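Local coordinates for ABC transporter substrate-binding protein (Bradyrhizobium japonicum, PDB 4I1D), which probably serves as the periplasmic solute-binding component of an ABC importer, perhaps for polyamines such as putrescine and spermidine, and holds d-malate in this crystal, at residues Tyr267-Asn271 and Pro272-Glu276. Sequence-based numbering, arbitrary orientation.
Sequences YGPGN and PKAFE
Asn271 ends the bend that turns the short strand 268-269 into the 3-10 segment 272-276, and its carbonyl O takes the first bond of that turn, from Ala274 N at 2.9 Å. The next two bonds, Phe275 N to Pro272 O and Glu276 N to Lys273 O, repeat the i to i+3 pattern. The side chain of Asn271 does a second job: OD1 accepts Lys273 N at 2.8 Å, with an N-H...O angle of 150° and the donor lying above the amide plane. Asn271 thereby closes an Asx turn, and it is set by CG standing anti to the backbone N (chi1 -175°), which directs OD1 to Lys273 N. OD1 also lies 3.1 Å from Lys273 CB, before that chain bends at chi2 and leads away. On the apolar side, Pro269 rests against two side chains: its CB meets Ala274 CB at 3.6 Å, while CG lies 3.7 Å from Phe275 CE1, the two side chains crossing at about a right angle. Were Asn271 replaced by alanine, Lys273 N would probably lose its side-chain acceptor OD1 and Val253 O the donor ND2. Gln258 OE1 accepts Asn271 N, and helix 255-260 packs against Pro269, Asn271 and Ala274. Before the bend, Gly268 pairs through its backbone with Phe104, joining strand 268-269 antiparallel to strand 100-112.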
loop_
_atom_site.group_PDB
_atom_site.type_symbol
_atom_site.label_atom_id
_atom_site.label_comp_id
_atom_site.label_asym_id
_atom_site.label_seq_id
_atom_site.Cartn_x
_atom_site.Cartn_y
_atom_site.Cartn_z
ATOM N N TYR A 267 -18.104 8.523 -42.181
ATOM C CA TYR A 267 -19.098 8.758 -41.140
ATOM C C TYR A 267 -20.301 9.446 -41.751
ATOM O O TYR A 267 -20.188 10.079 -42.798
ATOM C CB TYR A 267 -18.506 9.574 -39.990
ATOM C CG TYR A 267 -17.409 8.819 -39.268
ATOM C CD1 TYR A 267 -17.524 7.453 -39.042
ATOM C CD2 TYR A 267 -16.247 9.460 -38.832
ATOM C CE1 TYR A 267 -16.518 6.739 -38.389
ATOM C CE2 TYR A 267 -15.229 8.746 -38.175
ATOM C CZ TYR A 267 -15.376 7.384 -37.959
ATOM O OH TYR A 267 -14.392 6.658 -37.311
ATOM N N GLY A 268 -21.457 9.293 -41.115
ATOM C CA GLY A 268 -22.690 9.848 -41.639
ATOM C C GLY A 268 -22.927 11.244 -41.104
ATOM O O GLY A 268 -22.438 11.584 -40.025
ATOM N N PRO A 269 -23.683 12.062 -41.853
ATOM C CA PRO A 269 -23.956 13.430 -41.398
ATOM C C PRO A 269 -24.951 13.441 -40.233
ATOM O O PRO A 269 -25.966 12.747 -40.299
ATOM C CB PRO A 269 -24.566 14.100 -42.643
ATOM C CG PRO A 269 -25.234 12.986 -43.382
ATOM C CD PRO A 269 -24.415 11.722 -43.087
ATOM N N GLY A 270 -24.656 14.200 -39.181
ATOM C CA GLY A 270 -25.607 14.379 -38.095
ATOM C C GLY A 270 -26.923 14.968 -38.593
ATOM O O GLY A 270 -27.993 14.655 -38.068
ATOM N N ASN A 271 -26.853 15.825 -39.608
ATOM C CA ASN A 271 -28.054 16.444 -40.163
ATOM C C ASN A 271 -28.529 15.684 -41.385
ATOM O O ASN A 271 -27.919 15.775 -42.453
ATOM C CB ASN A 271 -27.796 17.912 -40.526
ATOM C CG ASN A 271 -29.056 18.630 -41.006
ATOM O OD1 ASN A 271 -30.057 18.003 -41.365
ATOM N ND2 ASN A 271 -29.006 19.952 -41.014
ATOM N N PRO A 272 -29.627 14.933 -41.236
ATOM C CA PRO A 272 -30.136 14.103 -42.331
ATOM C C PRO A 272 -30.502 14.923 -43.573
ATOM O O PRO A 272 -30.609 14.345 -44.659
ATOM C CB PRO A 272 -31.371 13.427 -41.717
ATOM C CG PRO A 272 -31.763 14.311 -40.580
ATOM C CD PRO A 272 -30.478 14.853 -40.039
ATOM N N LYS A 273 -30.678 16.234 -43.424
ATOM C CA LYS A 273 -30.943 17.101 -44.572
ATOM C C LYS A 273 -29.776 17.084 -45.559
ATOM O O LYS A 273 -29.949 17.380 -46.743
ATOM C CB LYS A 273 -31.229 18.542 -44.135
ATOM C CG LYS A 273 -32.603 18.758 -43.519
ATOM C CD LYS A 273 -33.359 19.875 -44.231
ATOM C CE LYS A 273 -34.727 20.108 -43.598
ATOM N NZ LYS A 273 -35.635 20.908 -44.474
ATOM N N ALA A 274 -28.590 16.742 -45.068
ATOM C CA ALA A 274 -27.411 16.646 -45.922
ATOM C C ALA A 274 -27.644 15.742 -47.137
ATOM O O ALA A 274 -27.085 15.973 -48.203
ATOM C CB ALA A 274 -26.224 16.141 -45.118
ATOM N N PHE A 275 -28.465 14.709 -46.965
ATOM C CA PHE A 275 -28.705 13.726 -48.016
ATOM C C PHE A 275 -29.575 14.259 -49.136
ATOM O O PHE A 275 -29.676 13.642 -50.197
ATOM C CB PHE A 275 -29.358 12.470 -47.448
ATOM C CG PHE A 275 -28.409 11.562 -46.740
ATOM C CD1 PHE A 275 -28.530 11.341 -45.379
ATOM C CD2 PHE A 275 -27.399 10.923 -47.434
ATOM C CE1 PHE A 275 -27.660 10.494 -44.719
ATOM C CE2 PHE A 275 -26.522 10.074 -46.779
ATOM C CZ PHE A 275 -26.654 9.860 -45.418
ATOM N N GLU A 276 -30.210 15.399 -48.894
ATOM C CA GLU A 276 -31.060 16.031 -49.889
ATOM C C GLU A 276 -30.309 17.118 -50.647
ATOM O O GLU A 276 -30.910 17.836 -51.446
ATOM C CB GLU A 276 -32.282 16.649 -49.213
ATOM C CG GLU A 276 -33.012 15.711 -48.269
ATOM C CD GLU A 276 -33.712 16.448 -47.139
ATOM O OE1 GLU A 276 -34.314 15.773 -46.272
ATOM O OE2 GLU A 276 -33.653 17.701 -47.118
#